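Local coordinates for protein replicative DNA helicase DnaB, 1st part (Mycobacterium tuberculosis, PDB 2R5U) that probably unwinds double-stranded DNA ahead of the replisome as a hexameric, ATP-driven 5'-3' helicase, of which this chain is the N-terminal domain, at residues L52-P57 against Y121-V126. Numbering follows the deposited sequence.
Sequences LERLRP and YYASIV
Arg54 leaves the loop after helix 45-52 toward helix segment 121-126 and lies along it with its aliphatic part. Its CB stands 4.2 Å from Ala123 CB. Beyond it CG sits beside the backbone N (chi1 -73°), and chi2, bent off anti at 148°, leaves CD against the helix, 3.8 Å from Ala123 CB and 3.9 Å from the backbone N of Ser124. The chain runs straight through the CG-CD bond and then turns about CD-NE; NE passes 4.3 Å from Ser124 CB, a carbon that lies at the edge of the guanidinium, near its plane. The charged tip makes no hydrogen bond to segment 121-126; NH1 instead bonds to Asp50 O of helix 45-52, so the polar end is held on the loop's side while the methylenes cover helix 119-147. Ser124 OG is likewise engaged within its own helix, donating to Tyr121 O at 2.8 Å on a lone pair in the carbonyl plane. Leu55 supplies the buried half of the contact. Its CG packs on Ala123 CB, while CD2 reaches 3.4 Å from Ala123 O and 4.1 Å from Val126 CG1, the Leu55 and Val126 side chains crossing at about a right angle. Ala123 CB is thus touched by both loop residues, and its small size is consistent with their close approach. In this all-helical DnaB-like helicase N-terminal domain the loop joining helices 45-52 and 63-77 packs on the early turns of the long helix 119-147, with Leu55 also touching Tyr69 of helix 63-77 and Val126 meeting Glu34 of helix 31-43.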
ATOM      1  N   LEU B  52       9.610 -15.127  35.206  1.00 28.95           N
ATOM      2  CA  LEU B  52       8.533 -15.600  34.347  1.00 30.35           C
ATOM      3  C   LEU B  52       7.186 -15.763  35.048  1.00 31.41           C
ATOM      4  O   LEU B  52       6.147 -15.581  34.426  1.00 30.88           O
ATOM      5  CB  LEU B  52       8.925 -16.902  33.651  1.00 30.22           C
ATOM      6  CG  LEU B  52       9.588 -16.707  32.299  1.00 31.34           C
ATOM      7  CD1 LEU B  52       9.936 -18.056  31.700  1.00 33.24           C
ATOM      8  CD2 LEU B  52       8.593 -16.002  31.399  1.00 34.02           C
ATOM      9  N   GLU B  53       7.210 -16.108  36.334  1.00 32.94           N
ATOM     10  CA  GLU B  53       5.999 -16.145  37.164  1.00 34.58           C
ATOM     11  C   GLU B  53       5.254 -14.816  37.178  1.00 34.58           C
ATOM     12  O   GLU B  53       4.028 -14.779  37.346  1.00 33.93           O
ATOM     13  CB  GLU B  53       6.356 -16.454  38.610  1.00 35.61           C
ATOM     14  CG  GLU B  53       7.353 -17.566  38.764  1.00 39.41           C
ATOM     15  CD  GLU B  53       6.712 -18.845  39.147  1.00 45.23           C
ATOM     16  OE1 GLU B  53       7.061 -19.352  40.243  1.00 48.48           O
ATOM     17  OE2 GLU B  53       5.852 -19.337  38.378  1.00 47.02           O
ATOM     18  N   ARG B  54       5.994 -13.731  37.019  1.00 34.20           N
ATOM     19  CA  ARG B  54       5.437 -12.408  37.252  1.00 35.42           C
ATOM     20  C   ARG B  54       5.251 -11.564  35.997  1.00 35.34           C
ATOM     21  O   ARG B  54       4.320 -10.768  35.927  1.00 35.74           O
ATOM     22  CB  ARG B  54       6.311 -11.650  38.240  1.00 35.71           C
ATOM     23  CG  ARG B  54       6.210 -12.124  39.659  1.00 37.62           C
ATOM     24  CD  ARG B  54       7.540 -11.920  40.307  1.00 39.76           C
ATOM     25  NE  ARG B  54       7.611 -12.339  41.708  1.00 42.19           N
ATOM     26  CZ  ARG B  54       8.130 -13.495  42.123  1.00 42.64           C
ATOM     27  NH1 ARG B  54       8.588 -14.387  41.252  1.00 38.88           N
ATOM     28  NH2 ARG B  54       8.184 -13.767  43.420  1.00 43.22           N
ATOM     29  N   LEU B  55       6.139 -11.724  35.024  1.00 35.33           N
ATOM     30  CA  LEU B  55       6.146 -10.867  33.852  1.00 36.45           C
ATOM     31  C   LEU B  55       5.514 -11.496  32.621  1.00 37.59           C
ATOM     32  O   LEU B  55       5.530 -12.715  32.440  1.00 37.79           O
ATOM     33  CB  LEU B  55       7.573 -10.393  33.518  1.00 36.29           C
ATOM     34  CG  LEU B  55       8.276  -9.558  34.591  1.00 34.95           C
ATOM     35  CD1 LEU B  55       9.547  -8.962  34.061  1.00 32.91           C
ATOM     36  CD2 LEU B  55       7.353  -8.472  35.130  1.00 34.75           C
ATOM     37  N   ARG B  56       4.972 -10.626  31.772  1.00 38.76           N
ATOM     38  CA  ARG B  56       4.376 -10.995  30.493  1.00 39.56           C
ATOM     39  C   ARG B  56       5.122 -10.213  29.410  1.00 39.75           C
ATOM     40  O   ARG B  56       5.743  -9.198  29.735  1.00 39.45           O
ATOM     41  CB  ARG B  56       2.889 -10.607  30.480  1.00 40.01           C
ATOM     42  CG  ARG B  56       2.106 -10.837  31.793  1.00 42.37           C
ATOM     43  CD  ARG B  56       1.567 -12.272  31.944  1.00 46.75           C
ATOM     44  NE  ARG B  56       2.610 -13.262  32.220  1.00 48.34           N
ATOM     45  CZ  ARG B  56       2.815 -13.866  33.396  1.00 49.05           C
ATOM     46  NH1 ARG B  56       2.039 -13.625  34.448  1.00 49.13           N
ATOM     47  NH2 ARG B  56       3.811 -14.733  33.512  1.00 49.25           N
ATOM     48  N   PRO B  57       5.095 -10.679  28.135  1.00 39.87           N
ATOM     49  CA  PRO B  57       5.597  -9.840  27.026  1.00 39.19           C
ATOM     50  C   PRO B  57       5.037  -8.417  27.051  1.00 38.06           C
ATOM     51  O   PRO B  57       3.853  -8.217  27.320  1.00 37.82           O
ATOM     52  CB  PRO B  57       5.122 -10.571  25.754  1.00 39.47           C
ATOM     53  CG  PRO B  57       4.240 -11.720  26.229  1.00 40.70           C
ATOM     54  CD  PRO B  57       4.643 -11.996  27.653  1.00 40.35           C
ATOM     55  N   TYR B 121      11.665 -10.209  43.318  1.00 36.04           N
ATOM     56  CA  TYR B 121      11.290  -8.962  43.957  1.00 35.94           C
ATOM     57  C   TYR B 121      11.281  -7.807  42.934  1.00 34.99           C
ATOM     58  O   TYR B 121      10.310  -7.063  42.852  1.00 33.41           O
ATOM     59  CB  TYR B 121      12.207  -8.651  45.144  1.00 36.86           C
ATOM     60  CG  TYR B 121      12.123  -7.209  45.589  1.00 38.81           C
ATOM     61  CD1 TYR B 121      13.080  -6.282  45.183  1.00 40.13           C
ATOM     62  CD2 TYR B 121      11.076  -6.768  46.396  1.00 40.69           C
ATOM     63  CE1 TYR B 121      13.000  -4.955  45.575  1.00 40.90           C
ATOM     64  CE2 TYR B 121      10.987  -5.444  46.796  1.00 41.96           C
ATOM     65  CZ  TYR B 121      11.952  -4.548  46.382  1.00 40.73           C
ATOM     66  OH  TYR B 121      11.872  -3.236  46.783  1.00 42.53           O
ATOM     67  N   TYR B 122      12.351  -7.675  42.148  1.00 34.10           N
ATOM     68  CA  TYR B 122      12.402  -6.615  41.152  1.00 33.74           C
ATOM     69  C   TYR B 122      11.386  -6.817  40.029  1.00 32.77           C
ATOM     70  O   TYR B 122      10.838  -5.841  39.517  1.00 31.71           O
ATOM     71  CB  TYR B 122      13.822  -6.399  40.623  1.00 35.36           C
ATOM     72  CG  TYR B 122      14.758  -5.820  41.668  1.00 37.82           C
ATOM     73  CD1 TYR B 122      15.748  -6.607  42.257  1.00 41.23           C
ATOM     74  CD2 TYR B 122      14.643  -4.489  42.083  1.00 40.16           C
ATOM     75  CE1 TYR B 122      16.612  -6.081  43.224  1.00 41.18           C
ATOM     76  CE2 TYR B 122      15.487  -3.960  43.047  1.00 41.49           C
ATOM     77  CZ  TYR B 122      16.470  -4.760  43.619  1.00 41.08           C
ATOM     78  OH  TYR B 122      17.316  -4.228  44.583  1.00 41.45           O
ATOM     79  N   ALA B 123      11.119  -8.080  39.667  1.00 31.56           N
ATOM     80  CA  ALA B 123      10.104  -8.397  38.669  1.00 31.79           C
ATOM     81  C   ALA B 123       8.724  -7.931  39.142  1.00 31.80           C
ATOM     82  O   ALA B 123       7.943  -7.449  38.346  1.00 30.82           O
ATOM     83  CB  ALA B 123      10.076  -9.889  38.370  1.00 30.95           C
ATOM     84  N   SER B 124       8.440  -8.091  40.434  1.00 32.06           N
ATOM     85  CA  SER B 124       7.159  -7.651  40.988  1.00 33.08           C
ATOM     86  C   SER B 124       6.955  -6.124  40.847  1.00 33.16           C
ATOM     87  O   SER B 124       5.832  -5.670  40.618  1.00 33.12           O
ATOM     88  CB  SER B 124       6.955  -8.164  42.420  1.00 33.26           C
ATOM     89  OG  SER B 124       7.530  -7.302  43.398  1.00 37.66           O
ATOM     90  N   ILE B 125       8.045  -5.359  40.955  1.00 32.50           N
ATOM     91  CA  ILE B 125       8.040  -3.916  40.735  1.00 32.70           C
ATOM     92  C   ILE B 125       7.720  -3.632  39.274  1.00 31.43           C
ATOM     93  O   ILE B 125       6.829  -2.838  38.973  1.00 31.53           O
ATOM     94  CB  ILE B 125       9.398  -3.243  41.103  1.00 32.52           C
ATOM     95  CG1 ILE B 125       9.683  -3.303  42.619  1.00 35.03           C
ATOM     96  CG2 ILE B 125       9.439  -1.804  40.580  1.00 33.72           C
ATOM     97  CD1 ILE B 125       8.733  -2.467  43.476  1.00 39.39           C
ATOM     98  N   VAL B 126       8.440  -4.299  38.375  1.00 30.29           N
ATOM     99  CA  VAL B 126       8.258  -4.115  36.938  1.00 29.34           C
ATOM    100  C   VAL B 126       6.816  -4.453  36.525  1.00 29.81           C
ATOM    101  O   VAL B 126       6.237  -3.759  35.708  1.00 29.73           O
ATOM    102  CB  VAL B 126       9.303  -4.906  36.092  1.00 28.60           C
ATOM    103  CG1 VAL B 126       9.025  -4.755  34.609  1.00 27.88           C
ATOM    104  CG2 VAL B 126      10.739  -4.416  36.385  1.00 27.41           C
TER